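Ribonucleoside-diphosphate reductase subunit beta (Bacillus halodurans C-125, PDB 2RCC) probably supplies the iron-dependent small subunit of class I ribonucleotide reductase, which reduces ribonucleoside diphosphates to the deoxyribonucleotides needed for DNA synthesis. Local coordinates at residues Thr54-Asn59 with Tyr126-Ser131; Gln75-Lys80 with Phe194-Asn199; Tyr42-Asn47 with His223-Thr228; Phe190-Ala195 with Asp259-Trp264. One frame throughout, in Å; residues are numbered along the deposited sequence. Where two conformers were deposited one is given.

Contact 1 of 4, residues Thr54-Asn59 with Tyr126-Ser131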
# COMPACT_ATOMS: atom_id res chain seq x y z
N THR A 54 -3.39 2.66 -14.65
CA THR A 54 -4.38 3.52 -14.02
C THR A 54 -5.51 3.70 -15.01
O THR A 54 -5.31 3.56 -16.21
CB THR A 54 -3.86 4.95 -13.57
OG1 THR A 54 -3.81 5.83 -14.68
CG2 THR A 54 -2.53 4.85 -12.83
N PRO A 55 -6.70 4.01 -14.53
CA PRO A 55 -7.78 4.21 -15.51
C PRO A 55 -7.61 5.40 -16.45
O PRO A 55 -8.23 5.43 -17.49
CB PRO A 55 -9.01 4.38 -14.62
CG PRO A 55 -8.47 4.84 -13.32
CD PRO A 55 -7.17 4.16 -13.14
N PHE A 56 -6.72 6.34 -16.12
CA PHE A 56 -6.50 7.51 -16.93
C PHE A 56 -5.83 7.24 -18.26
O PHE A 56 -5.84 8.11 -19.11
CB PHE A 56 -5.74 8.59 -16.12
CG PHE A 56 -6.47 9.00 -14.87
CD1 PHE A 56 -7.58 9.82 -14.93
CD2 PHE A 56 -6.08 8.51 -13.62
CE1 PHE A 56 -8.28 10.18 -13.77
CE2 PHE A 56 -6.77 8.88 -12.47
CZ PHE A 56 -7.88 9.72 -12.55
N GLU A 57 -5.25 6.06 -18.45
CA GLU A 57 -4.65 5.66 -19.70
C GLU A 57 -5.72 5.07 -20.66
O GLU A 57 -5.41 4.82 -21.81
CB GLU A 57 -3.52 4.63 -19.42
CG GLU A 57 -3.96 3.15 -19.17
CD GLU A 57 -2.86 2.24 -18.56
OE1 GLU A 57 -2.18 2.62 -17.55
OE2 GLU A 57 -2.71 1.10 -19.07
N ILE A 58 -6.96 4.87 -20.19
CA ILE A 58 -8.04 4.25 -20.98
C ILE A 58 -9.08 5.29 -21.41
O ILE A 58 -9.72 5.94 -20.57
CB ILE A 58 -8.66 3.11 -20.17
CG1 ILE A 58 -7.62 1.98 -20.05
CG2 ILE A 58 -9.94 2.60 -20.85
CD1 ILE A 58 -8.00 0.92 -19.11
N ASN A 59 -9.25 5.44 -22.72
CA ASN A 59 -10.18 6.42 -23.25
C ASN A 59 -11.57 5.79 -23.39
O ASN A 59 -11.71 4.78 -24.08
CB ASN A 59 -9.68 6.91 -24.61
CG ASN A 59 -10.48 8.10 -25.15
OD1 ASN A 59 -11.71 8.10 -25.16
ND2 ASN A 59 -9.77 9.11 -25.62
N TYR A 126 -13.88 1.91 -11.26
CA TYR A 126 -15.31 1.65 -11.41
C TYR A 126 -16.10 2.98 -11.52
O TYR A 126 -16.97 3.13 -12.38
CB TYR A 126 -15.89 0.81 -10.27
CG TYR A 126 -15.34 -0.58 -10.17
CD1 TYR A 126 -15.31 -1.44 -11.25
CD2 TYR A 126 -14.86 -1.06 -8.96
CE1 TYR A 126 -14.75 -2.73 -11.14
CE2 TYR A 126 -14.33 -2.33 -8.83
CZ TYR A 126 -14.29 -3.17 -9.91
OH TYR A 126 -13.78 -4.43 -9.75
N SER A 127 -15.78 3.93 -10.66
CA SER A 127 -16.36 5.27 -10.74
C SER A 127 -16.09 5.95 -12.05
O SER A 127 -16.93 6.64 -12.57
CB SER A 127 -15.84 6.19 -9.63
OG SER A 127 -16.28 5.68 -8.39
N TYR A 128 -14.86 5.82 -12.53
CA TYR A 128 -14.43 6.39 -13.81
C TYR A 128 -15.27 5.89 -15.01
O TYR A 128 -15.63 6.67 -15.90
CB TYR A 128 -12.94 6.07 -13.97
CG TYR A 128 -12.24 6.55 -15.21
CD1 TYR A 128 -11.48 7.74 -15.20
CD2 TYR A 128 -12.22 5.77 -16.36
CE1 TYR A 128 -10.79 8.16 -16.35
CE2 TYR A 128 -11.55 6.18 -17.51
CZ TYR A 128 -10.83 7.36 -17.50
OH TYR A 128 -10.13 7.75 -18.64
N VAL A 129 -15.56 4.59 -15.03
CA VAL A 129 -16.41 4.00 -16.05
C VAL A 129 -17.83 4.58 -15.91
O VAL A 129 -18.40 5.11 -16.87
CB VAL A 129 -16.44 2.44 -15.96
CG1 VAL A 129 -17.53 1.83 -16.85
CG2 VAL A 129 -15.08 1.85 -16.30
N LEU A 130 -18.40 4.53 -14.71
CA LEU A 130 -19.76 5.02 -14.48
C LEU A 130 -19.92 6.53 -14.85
O LEU A 130 -20.85 6.91 -15.58
CB LEU A 130 -20.18 4.70 -13.05
CG LEU A 130 -21.64 4.89 -12.65
CD1 LEU A 130 -22.55 4.05 -13.51
CD2 LEU A 130 -21.84 4.60 -11.17
N SER A 131 -18.95 7.36 -14.44
CA SER A 131 -19.00 8.79 -14.71
C SER A 131 -18.74 9.15 -16.18
O SER A 131 -19.06 10.25 -16.59
CB SER A 131 -18.02 9.55 -13.80
OG SER A 131 -16.70 9.15 -14.07
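Tyr128 projects from helix 106-133 of this ferritin-like helical bundle against Pro55, Phe56 and Ile58, showing how one aromatic residue can tie a connecting loop to a long helix. Tyr128 holds CG anti to its backbone N (chi1 -180°), which carries the ring out from the helix toward the loop. Pro55 lies over one face, with its CB 4.0 Å from the centroid of the Tyr128 ring, a CH-pi contact. Phe56 meets the same ring differently. The edge of Tyr128 is turned toward the face of Phe56 in an offset edge-to-face pair, the planes at 83° and the two ring centroids 5.6 Å apart. Gln124, one turn earlier on the helix, also touches both Pro55 and Phe56, while Phe56 packs on Tyr42 of the second subunit. The loop is shaped by its own bonds: Ile58 N donates to Pro55 O at 3.0 Å, and Thr54 OG1 accepts from Phe56 N at 3.3 Å in an ST turn. That folding presents the Ile58 carbonyl at the rim of the tyrosine, where Tyr128 OH donates to Ile58 O at 2.7 Å, with a C=O...donor angle of 157° and the hydroxyl tilted somewhat from the carbonyl plane.

Contact 2 of 4, residues Gln75-Lys80 with Phe194-Asn199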
# COMPACT_ATOMS: atom_id res chain seq x y z
N GLN A 75 -28.07 -2.36 -21.06
CA GLN A 75 -27.76 -1.07 -20.41
C GLN A 75 -28.09 -1.10 -18.93
O GLN A 75 -27.29 -0.67 -18.10
CB GLN A 75 -28.53 0.06 -21.08
CG GLN A 75 -28.16 0.34 -22.52
CD GLN A 75 -28.98 1.49 -23.10
OE1 GLN A 75 -29.27 2.45 -22.41
NE2 GLN A 75 -29.33 1.40 -24.36
N GLU A 76 -29.25 -1.66 -18.60
CA GLU A 76 -29.64 -1.80 -17.20
C GLU A 76 -28.73 -2.71 -16.39
O GLU A 76 -28.36 -2.36 -15.27
CB GLU A 76 -31.12 -2.23 -17.07
CG GLU A 76 -32.12 -1.16 -17.44
CD GLU A 76 -32.04 0.08 -16.54
OE1 GLU A 76 -31.88 -0.09 -15.30
OE2 GLU A 76 -32.12 1.21 -17.08
N ALA A 77 -28.38 -3.87 -16.93
CA ALA A 77 -27.46 -4.80 -16.27
C ALA A 77 -26.10 -4.15 -16.06
O ALA A 77 -25.54 -4.27 -15.00
CB ALA A 77 -27.29 -6.12 -17.08
N PHE A 78 -25.61 -3.46 -17.07
CA PHE A 78 -24.34 -2.75 -17.00
C PHE A 78 -24.35 -1.73 -15.88
O PHE A 78 -23.43 -1.68 -15.09
CB PHE A 78 -24.08 -2.03 -18.34
CG PHE A 78 -22.67 -1.50 -18.52
CD1 PHE A 78 -22.20 -0.40 -17.80
CD2 PHE A 78 -21.83 -2.06 -19.48
CE1 PHE A 78 -20.92 0.08 -18.01
CE2 PHE A 78 -20.54 -1.56 -19.67
CZ PHE A 78 -20.11 -0.49 -18.93
N LYS A 79 -25.38 -0.88 -15.84
CA LYS A 79 -25.51 0.16 -14.78
C LYS A 79 -25.55 -0.44 -13.41
O LYS A 79 -24.88 0.07 -12.49
CB LYS A 79 -26.76 1.04 -15.03
CG LYS A 79 -26.55 2.03 -16.18
CD LYS A 79 -27.83 2.52 -16.86
CE LYS A 79 -28.75 3.28 -15.94
NZ LYS A 79 -29.89 3.82 -16.75
N LYS A 80 -26.34 -1.51 -13.27
CA LYS A 80 -26.47 -2.21 -11.99
C LYS A 80 -25.16 -2.82 -11.53
O LYS A 80 -24.79 -2.64 -10.38
CB LYS A 80 -27.54 -3.30 -12.05
CG LYS A 80 -28.94 -2.79 -12.06
CD LYS A 80 -29.91 -3.87 -12.45
CE LYS A 80 -31.33 -3.31 -12.60
NZ LYS A 80 -31.96 -2.89 -11.33
N PHE A 194 -18.02 -9.86 -13.97
CA PHE A 194 -16.90 -9.63 -14.90
C PHE A 194 -17.15 -10.31 -16.23
O PHE A 194 -16.93 -9.71 -17.27
CB PHE A 194 -15.57 -10.09 -14.32
CG PHE A 194 -15.20 -9.42 -12.98
CD1 PHE A 194 -15.52 -8.08 -12.70
CD2 PHE A 194 -14.50 -10.14 -12.04
CE1 PHE A 194 -15.16 -7.49 -11.50
CE2 PHE A 194 -14.14 -9.54 -10.80
CZ PHE A 194 -14.47 -8.22 -10.54
N ALA A 195 -17.66 -11.53 -16.19
CA ALA A 195 -18.03 -12.25 -17.42
C ALA A 195 -19.02 -11.47 -18.29
O ALA A 195 -18.93 -11.54 -19.52
CB ALA A 195 -18.59 -13.65 -17.09
N PHE A 196 -19.96 -10.77 -17.65
CA PHE A 196 -20.93 -9.90 -18.35
C PHE A 196 -20.18 -8.87 -19.22
O PHE A 196 -20.50 -8.68 -20.38
CB PHE A 196 -21.93 -9.24 -17.38
CG PHE A 196 -22.73 -8.12 -17.99
CD1 PHE A 196 -23.93 -8.38 -18.61
CD2 PHE A 196 -22.30 -6.81 -17.93
CE1 PHE A 196 -24.67 -7.35 -19.17
CE2 PHE A 196 -23.02 -5.78 -18.53
CZ PHE A 196 -24.20 -6.05 -19.13
N PHE A 197 -19.17 -8.23 -18.64
CA PHE A 197 -18.39 -7.26 -19.36
C PHE A 197 -17.62 -7.90 -20.51
O PHE A 197 -17.59 -7.36 -21.63
CB PHE A 197 -17.49 -6.47 -18.41
CG PHE A 197 -18.25 -5.66 -17.40
CD1 PHE A 197 -19.07 -4.63 -17.81
CD2 PHE A 197 -18.19 -5.96 -16.07
CE1 PHE A 197 -19.78 -3.90 -16.89
CE2 PHE A 197 -18.91 -5.22 -15.15
CZ PHE A 197 -19.70 -4.21 -15.57
N TYR A 198 -17.02 -9.07 -20.26
CA TYR A 198 -16.28 -9.76 -21.32
C TYR A 198 -17.20 -10.25 -22.43
O TYR A 198 -16.79 -10.29 -23.60
CB TYR A 198 -15.47 -10.95 -20.77
CG TYR A 198 -14.46 -10.61 -19.69
CD1 TYR A 198 -13.68 -9.46 -19.74
CD2 TYR A 198 -14.23 -11.50 -18.63
CE1 TYR A 198 -12.74 -9.18 -18.75
CE2 TYR A 198 -13.32 -11.23 -17.65
CZ TYR A 198 -12.57 -10.08 -17.72
OH TYR A 198 -11.67 -9.85 -16.74
N ASN A 199 -18.44 -10.63 -22.07
CA ASN A 199 -19.44 -11.07 -23.07
C ASN A 199 -19.75 -9.92 -24.02
O ASN A 199 -20.01 -10.15 -25.19
CB ASN A 199 -20.72 -11.58 -22.38
CG ASN A 199 -21.80 -12.05 -23.37
OD1 ASN A 199 -21.58 -12.96 -24.16
ND2 ASN A 199 -22.98 -11.44 -23.30
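Phe78 offers a face of its ring to the edge of Phe197, a compact case of aromatic side chains joining two helices of a ferritin-like bundle. The rings stand nearly perpendicular, with planes at 87° and centroids 5.1 Å apart, and the edge comes down off-centre: Phe197 CE1 lies 3.7 Å from Phe78 CE2. Phe196, the preceding residue, reaches the partner helix itself. Its CG is anti to the backbone N (chi1 167°), which sends the ring straight across to the backbone between Ala77 and Phe78. There Phe196 CE1 is 3.6 Å from Ala77 CB, and Phe196 CZ is equally close, 3.6 Å, to Phe78 N. Phe196 and Phe197 also touch each other, Phe196 CD2 lying over the Phe197 face, so the rings form a continuous apolar cluster. It borders Tyr126, the predicted active-site residue, whose side chain is about 6 Å from that of Phe197. The short helical segments cross at -137°, with axes 10.8 Å apart at closest approach. Around them, Phe78 continues onto Val129 and Leu133 of helix 106-133 and Thr209 of helix 207-237, while Ile81 and Ile82, further along helix 72-87, also touch Phe197, placing the cluster where these helices meet helix 191-202.

Contact 3 of 4, residues Tyr42-Asn47 with His223-Thr228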
# COMPACT_ATOMS: atom_id res chain seq x y z
N TYR A 42 9.56 -11.67 -3.42
CA TYR A 42 10.18 -10.60 -4.24
C TYR A 42 9.76 -10.71 -5.68
O TYR A 42 9.45 -9.69 -6.28
CB TYR A 42 11.71 -10.52 -4.08
CG TYR A 42 12.43 -9.23 -4.49
CD1 TYR A 42 11.77 -7.98 -4.66
CD2 TYR A 42 13.82 -9.21 -4.55
CE1 TYR A 42 12.50 -6.80 -5.00
CE2 TYR A 42 14.54 -8.03 -4.85
CZ TYR A 42 13.89 -6.83 -5.08
OH TYR A 42 14.66 -5.69 -5.35
N PRO A 43 9.79 -11.94 -6.26
CA PRO A 43 9.21 -12.11 -7.58
C PRO A 43 7.75 -11.65 -7.69
O PRO A 43 7.38 -11.07 -8.70
CB PRO A 43 9.33 -13.60 -7.81
CG PRO A 43 10.43 -14.03 -7.00
CD PRO A 43 10.46 -13.18 -5.82
N LEU A 44 6.92 -11.91 -6.68
CA LEU A 44 5.53 -11.43 -6.69
C LEU A 44 5.46 -9.89 -6.69
O LEU A 44 4.75 -9.28 -7.48
CB LEU A 44 4.76 -12.03 -5.51
CG LEU A 44 3.30 -11.60 -5.34
CD1 LEU A 44 2.46 -11.79 -6.62
CD2 LEU A 44 2.75 -12.37 -4.18
N TYR A 45 6.22 -9.25 -5.81
CA TYR A 45 6.31 -7.81 -5.81
C TYR A 45 6.66 -7.25 -7.19
O TYR A 45 5.98 -6.35 -7.71
CB TYR A 45 7.33 -7.30 -4.77
CG TYR A 45 7.70 -5.85 -4.94
CD1 TYR A 45 6.90 -4.81 -4.43
CD2 TYR A 45 8.82 -5.49 -5.65
CE1 TYR A 45 7.25 -3.50 -4.62
CE2 TYR A 45 9.13 -4.21 -5.85
CZ TYR A 45 8.37 -3.21 -5.33
OH TYR A 45 8.79 -1.91 -5.58
N LYS A 46 7.68 -7.83 -7.80
CA LYS A 46 8.17 -7.41 -9.13
C LYS A 46 7.09 -7.56 -10.22
O LYS A 46 6.97 -6.69 -11.08
CB LYS A 46 9.42 -8.19 -9.52
CG LYS A 46 10.65 -7.86 -8.71
CD LYS A 46 11.81 -8.82 -9.00
CE LYS A 46 13.05 -8.43 -8.18
NZ LYS A 46 14.22 -9.35 -8.40
N ASN A 47 6.31 -8.63 -10.15
CA ASN A 47 5.24 -8.85 -11.12
C ASN A 47 4.12 -7.84 -10.90
O ASN A 47 3.59 -7.30 -11.86
CB ASN A 47 4.72 -10.30 -11.09
CG ASN A 47 5.73 -11.32 -11.65
OD1 ASN A 47 6.47 -11.05 -12.59
ND2 ASN A 47 5.71 -12.52 -11.08
N HIS A 223 -3.35 -11.46 -6.26
CA HIS A 223 -3.83 -11.36 -4.88
C HIS A 223 -4.20 -12.76 -4.41
O HIS A 223 -3.78 -13.18 -3.31
CB HIS A 223 -5.03 -10.42 -4.74
CG HIS A 223 -4.77 -8.99 -5.14
ND1 HIS A 223 -5.71 -8.00 -4.96
CD2 HIS A 223 -3.70 -8.38 -5.69
CE1 HIS A 223 -5.25 -6.85 -5.42
NE2 HIS A 223 -4.03 -7.05 -5.87
N VAL A 224 -4.95 -13.52 -5.23
CA VAL A 224 -5.31 -14.91 -4.90
C VAL A 224 -4.06 -15.78 -4.72
O VAL A 224 -4.00 -16.59 -3.84
CB VAL A 224 -6.23 -15.57 -5.97
CG1 VAL A 224 -6.44 -17.05 -5.67
CG2 VAL A 224 -7.58 -14.84 -6.04
N TYR A 225 -3.05 -15.60 -5.59
CA TYR A 225 -1.79 -16.31 -5.47
C TYR A 225 -1.16 -16.02 -4.09
O TYR A 225 -0.75 -16.95 -3.40
CB TYR A 225 -0.86 -15.93 -6.63
CG TYR A 225 0.54 -16.44 -6.55
CD1 TYR A 225 0.89 -17.73 -6.97
CD2 TYR A 225 1.56 -15.62 -6.08
CE1 TYR A 225 2.19 -18.18 -6.89
CE2 TYR A 225 2.84 -16.07 -5.99
CZ TYR A 225 3.15 -17.33 -6.39
OH TYR A 225 4.46 -17.69 -6.30
N LEU A 226 -1.15 -14.75 -3.67
CA LEU A 226 -0.62 -14.38 -2.36
C LEU A 226 -1.40 -15.08 -1.23
O LEU A 226 -0.81 -15.71 -0.33
CB LEU A 226 -0.68 -12.87 -2.15
CG LEU A 226 -0.22 -12.32 -0.79
CD1 LEU A 226 1.18 -12.75 -0.46
CD2 LEU A 226 -0.39 -10.82 -0.76
N PHE A 227 -2.71 -14.92 -1.25
CA PHE A 227 -3.53 -15.53 -0.19
C PHE A 227 -3.46 -17.06 -0.13
O PHE A 227 -3.45 -17.64 0.96
CB PHE A 227 -4.99 -15.08 -0.31
CG PHE A 227 -5.19 -13.58 -0.17
CD1 PHE A 227 -4.69 -12.90 0.93
CD2 PHE A 227 -6.00 -12.87 -1.09
CE1 PHE A 227 -4.91 -11.53 1.07
CE2 PHE A 227 -6.22 -11.52 -0.95
CZ PHE A 227 -5.67 -10.85 0.12
N THR A 228 -3.45 -17.73 -1.28
CA THR A 228 -3.34 -19.19 -1.28
C THR A 228 -1.97 -19.69 -0.80
O THR A 228 -1.86 -20.74 -0.14
CB THR A 228 -3.78 -19.82 -2.65
OG1 THR A 228 -2.92 -19.40 -3.69
CG2 THR A 228 -5.18 -19.42 -2.99
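A 2.9 Å backbone hydrogen bond from Phe227 N to His223 O spans the helical turn that presents Tyr225 and Leu226 to Leu44. This contact illustrates how a single branched side chain can bridge two helices, here helix 41-50 and helix 207-237 of the ferritin-like bundle. Leu44 extends with CG anti to the backbone N (chi1 178°), so that both of its methyl groups face the other helix. Its CD2 does most of the touching: it meets the edge of the Tyr225 ring near the ring plane, 3.9 Å from Tyr225 CD2, and also rests 4.0 Å from Leu226 CB. The second methyl, Leu44 CD1, lies 4.0 Å from Tyr225 CD2. Leu44 and Tyr225 run past one another in opposite directions, whereas Leu226 stands across Leu44 at about a right angle. Trp40, in the loop before helix 41-50, packs against both Tyr225 and Leu226. His223, a predicted iron ligand, hydrogen-bonds through NE2 to Gln118 OE1 and through ND1 to Glu186 OE1, itself of a predicted ligand. Across the second-subunit interface, Tyr42 and Tyr45 hydrogen-bond to Gln124 of that subunit. Between residues 42-47 and 223-228 the touching atoms are all carbon, burying a modest 133 Å². Such contacts fix no direction, and the join depends on the fit of the Leu44 methyls against the Tyr225 edge and the Leu226 side chain.

Contact 4 of 4, residues Phe190-Ala195 with Asp259-Trp264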
# COMPACT_ATOMS: atom_id res chain seq x y z
N PHE A 190 -18.37 -11.73 -7.75
CA PHE A 190 -18.50 -10.91 -8.95
C PHE A 190 -17.85 -11.45 -10.22
O PHE A 190 -17.92 -10.78 -11.22
CB PHE A 190 -18.11 -9.44 -8.70
CG PHE A 190 -18.88 -8.82 -7.59
CD1 PHE A 190 -20.26 -8.72 -7.66
CD2 PHE A 190 -18.23 -8.35 -6.45
CE1 PHE A 190 -20.99 -8.19 -6.62
CE2 PHE A 190 -18.95 -7.82 -5.41
CZ PHE A 190 -20.33 -7.73 -5.48
N TYR A 191 -17.35 -12.68 -10.23
CA TYR A 191 -16.83 -13.25 -11.47
C TYR A 191 -17.92 -13.38 -12.53
O TYR A 191 -17.58 -13.29 -13.69
CB TYR A 191 -16.03 -14.54 -11.24
CG TYR A 191 -14.58 -14.24 -10.82
CD1 TYR A 191 -14.29 -13.31 -9.81
CD2 TYR A 191 -13.50 -14.89 -11.43
CE1 TYR A 191 -12.95 -13.03 -9.43
CE2 TYR A 191 -12.17 -14.60 -11.06
CZ TYR A 191 -11.90 -13.68 -10.06
OH TYR A 191 -10.58 -13.41 -9.69
N SER A 192 -19.21 -13.58 -12.15
CA SER A 192 -20.34 -13.55 -13.10
C SER A 192 -20.46 -12.20 -13.76
O SER A 192 -20.75 -12.08 -14.95
CB SER A 192 -21.69 -13.77 -12.42
OG SER A 192 -21.74 -15.01 -11.77
N GLY A 193 -20.28 -11.16 -12.93
CA GLY A 193 -20.37 -9.79 -13.38
C GLY A 193 -19.24 -9.43 -14.29
O GLY A 193 -19.46 -8.79 -15.29
N PHE A 194 -18.02 -9.86 -13.97
CA PHE A 194 -16.90 -9.63 -14.90
C PHE A 194 -17.15 -10.31 -16.23
O PHE A 194 -16.93 -9.71 -17.27
CB PHE A 194 -15.57 -10.09 -14.32
CG PHE A 194 -15.20 -9.42 -12.98
CD1 PHE A 194 -15.52 -8.08 -12.70
CD2 PHE A 194 -14.50 -10.14 -12.04
CE1 PHE A 194 -15.16 -7.49 -11.50
CE2 PHE A 194 -14.14 -9.54 -10.80
CZ PHE A 194 -14.47 -8.22 -10.54
N ALA A 195 -17.66 -11.53 -16.19
CA ALA A 195 -18.03 -12.25 -17.42
C ALA A 195 -19.02 -11.47 -18.29
O ALA A 195 -18.93 -11.54 -19.52
CB ALA A 195 -18.59 -13.65 -17.09
N ASP A 259 -22.90 -20.69 -4.35
CA ASP A 259 -24.35 -20.53 -4.32
C ASP A 259 -24.77 -19.06 -4.27
O ASP A 259 -25.70 -18.67 -4.98
CB ASP A 259 -24.97 -21.27 -3.12
CG ASP A 259 -24.93 -22.78 -3.24
OD1 ASP A 259 -24.68 -23.30 -4.34
OD2 ASP A 259 -25.14 -23.47 -2.21
N LEU A 260 -24.10 -18.26 -3.44
CA LEU A 260 -24.40 -16.82 -3.35
C LEU A 260 -24.11 -16.11 -4.66
O LEU A 260 -24.87 -15.26 -5.06
CB LEU A 260 -23.63 -16.14 -2.20
CG LEU A 260 -24.18 -16.42 -0.79
CD1 LEU A 260 -23.18 -16.02 0.30
CD2 LEU A 260 -25.51 -15.71 -0.59
N GLU A 261 -23.01 -16.48 -5.31
CA GLU A 261 -22.68 -15.89 -6.62
C GLU A 261 -23.76 -16.22 -7.65
O GLU A 261 -24.21 -15.33 -8.35
CB GLU A 261 -21.29 -16.35 -7.08
CG GLU A 261 -20.79 -15.76 -8.41
CD GLU A 261 -20.62 -14.26 -8.41
OE1 GLU A 261 -20.57 -13.60 -7.36
OE2 GLU A 261 -20.52 -13.70 -9.51
N LYS A 262 -24.20 -17.47 -7.68
CA LYS A 262 -25.26 -17.92 -8.59
C LYS A 262 -26.53 -17.15 -8.32
O LYS A 262 -27.21 -16.77 -9.24
CB LYS A 262 -25.52 -19.43 -8.44
CG LYS A 262 -24.36 -20.27 -8.91
CD LYS A 262 -24.48 -21.71 -8.54
CE LYS A 262 -23.13 -22.41 -8.83
NZ LYS A 262 -23.14 -23.86 -8.70
N ASP A 263 -26.85 -16.90 -7.04
CA ASP A 263 -28.05 -16.12 -6.68
C ASP A 263 -27.95 -14.70 -7.22
O ASP A 263 -28.89 -14.17 -7.81
CB ASP A 263 -28.25 -16.07 -5.16
CG ASP A 263 -28.60 -17.44 -4.54
OD1 ASP A 263 -29.13 -18.33 -5.24
OD2 ASP A 263 -28.31 -17.61 -3.33
N TRP A 264 -26.81 -14.07 -6.99
CA TRP A 264 -26.56 -12.73 -7.49
C TRP A 264 -26.66 -12.69 -9.00
O TRP A 264 -27.30 -11.80 -9.57
CB TRP A 264 -25.22 -12.23 -7.00
CG TRP A 264 -25.31 -11.67 -5.62
CD1 TRP A 264 -25.24 -12.33 -4.42
CD2 TRP A 264 -25.53 -10.31 -5.31
NE1 TRP A 264 -25.38 -11.46 -3.39
CE2 TRP A 264 -25.55 -10.20 -3.90
CE3 TRP A 264 -25.69 -9.16 -6.09
CZ2 TRP A 264 -25.71 -9.00 -3.26
CZ3 TRP A 264 -25.86 -7.97 -5.45
CH2 TRP A 264 -25.88 -7.89 -4.05
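Glu261, on helix 244-268 of the ferritin-like bundle, directs its carboxylate at Phe190 and Ser192, where helix 191-202 begins. It is a worked example of an acidic side chain from one helix meeting the N-terminus of another, with Phe190 at the N-cap position. The glutamate chain bends at chi2 (62°), bringing the carboxylate round to the amide groups at the helix start. Hydrogen bonding comes first. Phe190 N donates to Glu261 OE1 at 2.9 Å, arriving from above the carboxylate plane, 42° out of it. Ser192 N donates to Glu261 OE2 at 2.9 Å with an N-H...O angle of 155°. The two carboxylate oxygens are thus both occupied, which should fix the rotation of the group. The ionic contribution adds to this: Arg155 forms a salt bridge with Glu261 OE1, and the positive end of the helix dipole would probably also stabilise the buried negative charge. Among the ring contacts, the Phe190 ring receives Arg155 in a cation-pi interaction and packs on Leu84 and Leu85 of helix 72-87. Tyr191 turns its hydroxyl elsewhere, to Glu186 O and Gln221. A further bond is less certain than the backbone ones, because the Ser192 side chain has a second position: in the conformer described, Ser192 OG also reaches Glu261 OE2 at 2.9 Å, from the face of the carboxylate plane opposite to Ser192 N.

Contacts 1, 2 and 4 form a connected group beside the predicted active-site tyrosine and iron ligands. Tyr126, the active-site residue by similarity, lies on the helix of contact 1, and its OH is 3.8 Å from CE1 of Phe194, which lies in the 190-195 and 194-199 segments alike. Contacts 1 and 2 also meet where Val129 CG1 approaches Phe78 CE1 at 4.0 Å. Contacts 2 and 4 use successive turns of helix 191-202, and in contact 4 the Tyr191 side chain comes within about 3 Å of that of Glu220. Contact 3 lies across the chain's centre from contacts 2 and 4, on the helix carrying His223 and Glu220, both predicted iron ligands. Contacts 1 and 3 both touch the second subunit.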